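Local coordinates for acyl-[acyl-carrier-protein]--UDP-N-acetylglucosamine O-acyltransferase (Helicobacter pylori, PDB 1J2Z) that transfers a (3R)-hydroxyacyl chain from acyl carrier protein to UDP-N-acetylglucosamine, the first step of lipid A biosynthesis, at residues E84-R89 / D109-M114. Residues are numbered along the deposited sequence; the frame is centred on the assembly and turned at random.
Sequences EDNLIR and DKNLLM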
loop_
_atom_site.group_PDB
_atom_site.type_symbol
_atom_site.label_atom_id
_atom_site.label_comp_id
_atom_site.label_asym_id
_atom_site.label_seq_id
_atom_site.Cartn_x
_atom_site.Cartn_y
_atom_site.Cartn_z
ATOM N N GLU A 84 10.590 8.442 22.546
ATOM C CA GLU A 84 12.021 8.224 22.369
ATOM C C GLU A 84 12.413 6.893 21.726
ATOM O O GLU A 84 11.693 5.900 21.809
ATOM C CB GLU A 84 12.717 8.333 23.730
ATOM C CG GLU A 84 12.534 9.678 24.423
ATOM C CD GLU A 84 13.232 9.745 25.774
ATOM O OE1 GLU A 84 14.234 9.027 25.972
ATOM O OE2 GLU A 84 12.788 10.533 26.635
ATOM N N ASP A 85 13.581 6.897 21.093
ATOM C CA ASP A 85 14.136 5.712 20.459
ATOM C C ASP A 85 13.228 5.037 19.444
ATOM O O ASP A 85 13.213 3.815 19.331
ATOM C CB ASP A 85 14.544 4.706 21.533
ATOM C CG ASP A 85 15.578 5.268 22.485
ATOM O OD1 ASP A 85 16.649 5.694 22.011
ATOM O OD2 ASP A 85 15.319 5.285 23.706
ATOM N N ASN A 86 12.470 5.829 18.701
ATOM C CA ASN A 86 11.594 5.262 17.695
ATOM C C ASN A 86 12.286 5.202 16.342
ATOM O O ASN A 86 13.220 5.957 16.067
ATOM C CB ASN A 86 10.314 6.088 17.578
ATOM C CG ASN A 86 9.421 5.937 18.790
ATOM O OD1 ASN A 86 8.953 4.842 19.090
ATOM N ND2 ASN A 86 9.186 7.035 19.494
ATOM N N LEU A 87 11.828 4.274 15.511
ATOM C CA LEU A 87 12.343 4.116 14.157
ATOM C C LEU A 87 11.123 4.287 13.265
ATOM O O LEU A 87 10.175 3.504 13.346
ATOM C CB LEU A 87 12.941 2.720 13.963
ATOM C CG LEU A 87 14.294 2.449 14.624
ATOM C CD1 LEU A 87 14.625 0.954 14.569
ATOM C CD2 LEU A 87 15.361 3.263 13.913
ATOM N N ILE A 88 11.129 5.327 12.440
ATOM C CA ILE A 88 10.009 5.579 11.545
ATOM C C ILE A 88 10.552 5.558 10.128
ATOM O O ILE A 88 11.320 6.434 9.730
ATOM C CB ILE A 88 9.341 6.934 11.869
ATOM C CG1 ILE A 88 8.778 6.887 13.296
ATOM C CG2 ILE A 88 8.237 7.232 10.861
ATOM C CD1 ILE A 88 8.165 8.190 13.780
ATOM N N ARG A 89 10.144 4.544 9.371
ATOM C CA ARG A 89 10.636 4.359 8.016
ATOM C C ARG A 89 10.023 5.216 6.914
ATOM O O ARG A 89 9.118 6.018 7.143
ATOM C CB ARG A 89 10.539 2.877 7.643
ATOM C CG ARG A 89 11.370 1.973 8.553
ATOM C CD ARG A 89 12.852 2.381 8.568
ATOM N NE ARG A 89 13.455 2.392 7.233
ATOM C CZ ARG A 89 14.545 1.706 6.890
ATOM N NH1 ARG A 89 15.161 0.941 7.779
ATOM N NH2 ARG A 89 15.039 1.804 5.661
ATOM N N ASP A 109 7.569 4.852 23.141
ATOM C CA ASP A 109 8.990 4.610 22.907
ATOM C C ASP A 109 9.374 3.263 22.304
ATOM O O ASP A 109 8.637 2.280 22.386
ATOM C CB ASP A 109 9.767 4.758 24.218
ATOM C CG ASP A 109 9.364 5.985 25.000
ATOM O OD1 ASP A 109 9.344 7.092 24.427
ATOM O OD2 ASP A 109 9.073 5.833 26.197
ATOM N N LYS A 110 10.562 3.242 21.711
ATOM C CA LYS A 110 11.118 2.039 21.118
ATOM C C LYS A 110 10.180 1.282 20.194
ATOM O O LYS A 110 10.032 0.067 20.299
ATOM C CB LYS A 110 11.628 1.122 22.237
ATOM C CG LYS A 110 12.761 1.773 23.030
ATOM C CD LYS A 110 13.211 0.944 24.209
ATOM C CE LYS A 110 14.380 1.618 24.912
ATOM N NZ LYS A 110 14.787 0.882 26.133
ATOM N N ASN A 111 9.545 2.010 19.285
ATOM C CA ASN A 111 8.652 1.392 18.319
ATOM C C ASN A 111 9.315 1.426 16.954
ATOM O O ASN A 111 10.222 2.222 16.703
ATOM C CB ASN A 111 7.331 2.148 18.225
ATOM C CG ASN A 111 6.569 2.151 19.527
ATOM O OD1 ASN A 111 6.118 1.106 19.994
ATOM N ND2 ASN A 111 6.423 3.331 20.124
ATOM N N LEU A 112 8.853 0.547 16.079
ATOM C CA LEU A 112 9.350 0.495 14.722
ATOM C C LEU A 112 8.122 0.559 13.826
ATOM O O LEU A 112 7.240 -0.292 13.915
ATOM C CB LEU A 112 10.117 -0.811 14.466
ATOM C CG LEU A 112 10.438 -1.106 12.991
ATOM C CD1 LEU A 112 11.234 0.047 12.381
ATOM C CD2 LEU A 112 11.210 -2.419 12.885
ATOM N N LEU A 113 8.043 1.598 13.003
ATOM C CA LEU A 113 6.935 1.732 12.065
ATOM C C LEU A 113 7.609 1.624 10.705
ATOM O O LEU A 113 8.315 2.542 10.283
ATOM C CB LEU A 113 6.240 3.093 12.202
ATOM C CG LEU A 113 5.841 3.570 13.606
ATOM C CD1 LEU A 113 4.989 4.831 13.488
ATOM C CD2 LEU A 113 5.079 2.496 14.331
ATOM N N MET A 114 7.415 0.492 10.038
ATOM C CA MET A 114 8.022 0.258 8.735
ATOM C C MET A 114 7.443 1.177 7.668
ATOM O O MET A 114 6.554 1.979 7.950
ATOM C CB MET A 114 7.866 -1.215 8.341
ATOM C CG MET A 114 8.717 -2.143 9.209
ATOM S SD MET A 114 8.652 -3.881 8.743
ATOM C CE MET A 114 8.404 -4.632 10.327
HETATM O O HOH W 1 12.854 1.330 17.773
#
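Asn86 and Asn111 lie side by side and point the same way, their amide planes only 5° apart. OD1 of Asn86 accepts the backbone N of Asn111 at 2.9 Å, with the donor tilted 23° from the carbonyl plane. ND2 of Asn111 adds a weak bond to the same Asn86 OD1 at 3.1 Å. Both amides also bond to the backbone of the coil that follows: ND2 of Asn86 to Gly108 O, and Asn111 through ND2 to Gly126 O and through OD1 to Cys129 N. These bonds fix the rotation of both buried amides. At the turn, OD1 of Asp109 receives the backbone N of Glu84 at 2.6 Å, and Glu84 O accepts Lys110 N. A water donates to both Asp85 O and Asn111 O.

The segments run parallel throughout, and past the turn they pair as short strands. Leu87 N bonds to Asn111 O, Leu113 N to Leu87 O and Arg89 N to Leu113 O. CG of Leu112 is anti to its backbone N (chi1 168°), and CD1 lies 3.5 Å from CB of Leu87. On the other face, Ile88 CG1 meets Leu113 CD1 at 4.3 Å. The bent chain of Arg89 makes a cation-pi contact with Phe59, and its NH2 donates to Gln67 O of the second subunit. Such stacked turns and short parallel strands, repeated coil after coil, are characteristic of the left-handed beta-helix of hexapeptide-repeat acyltransferases.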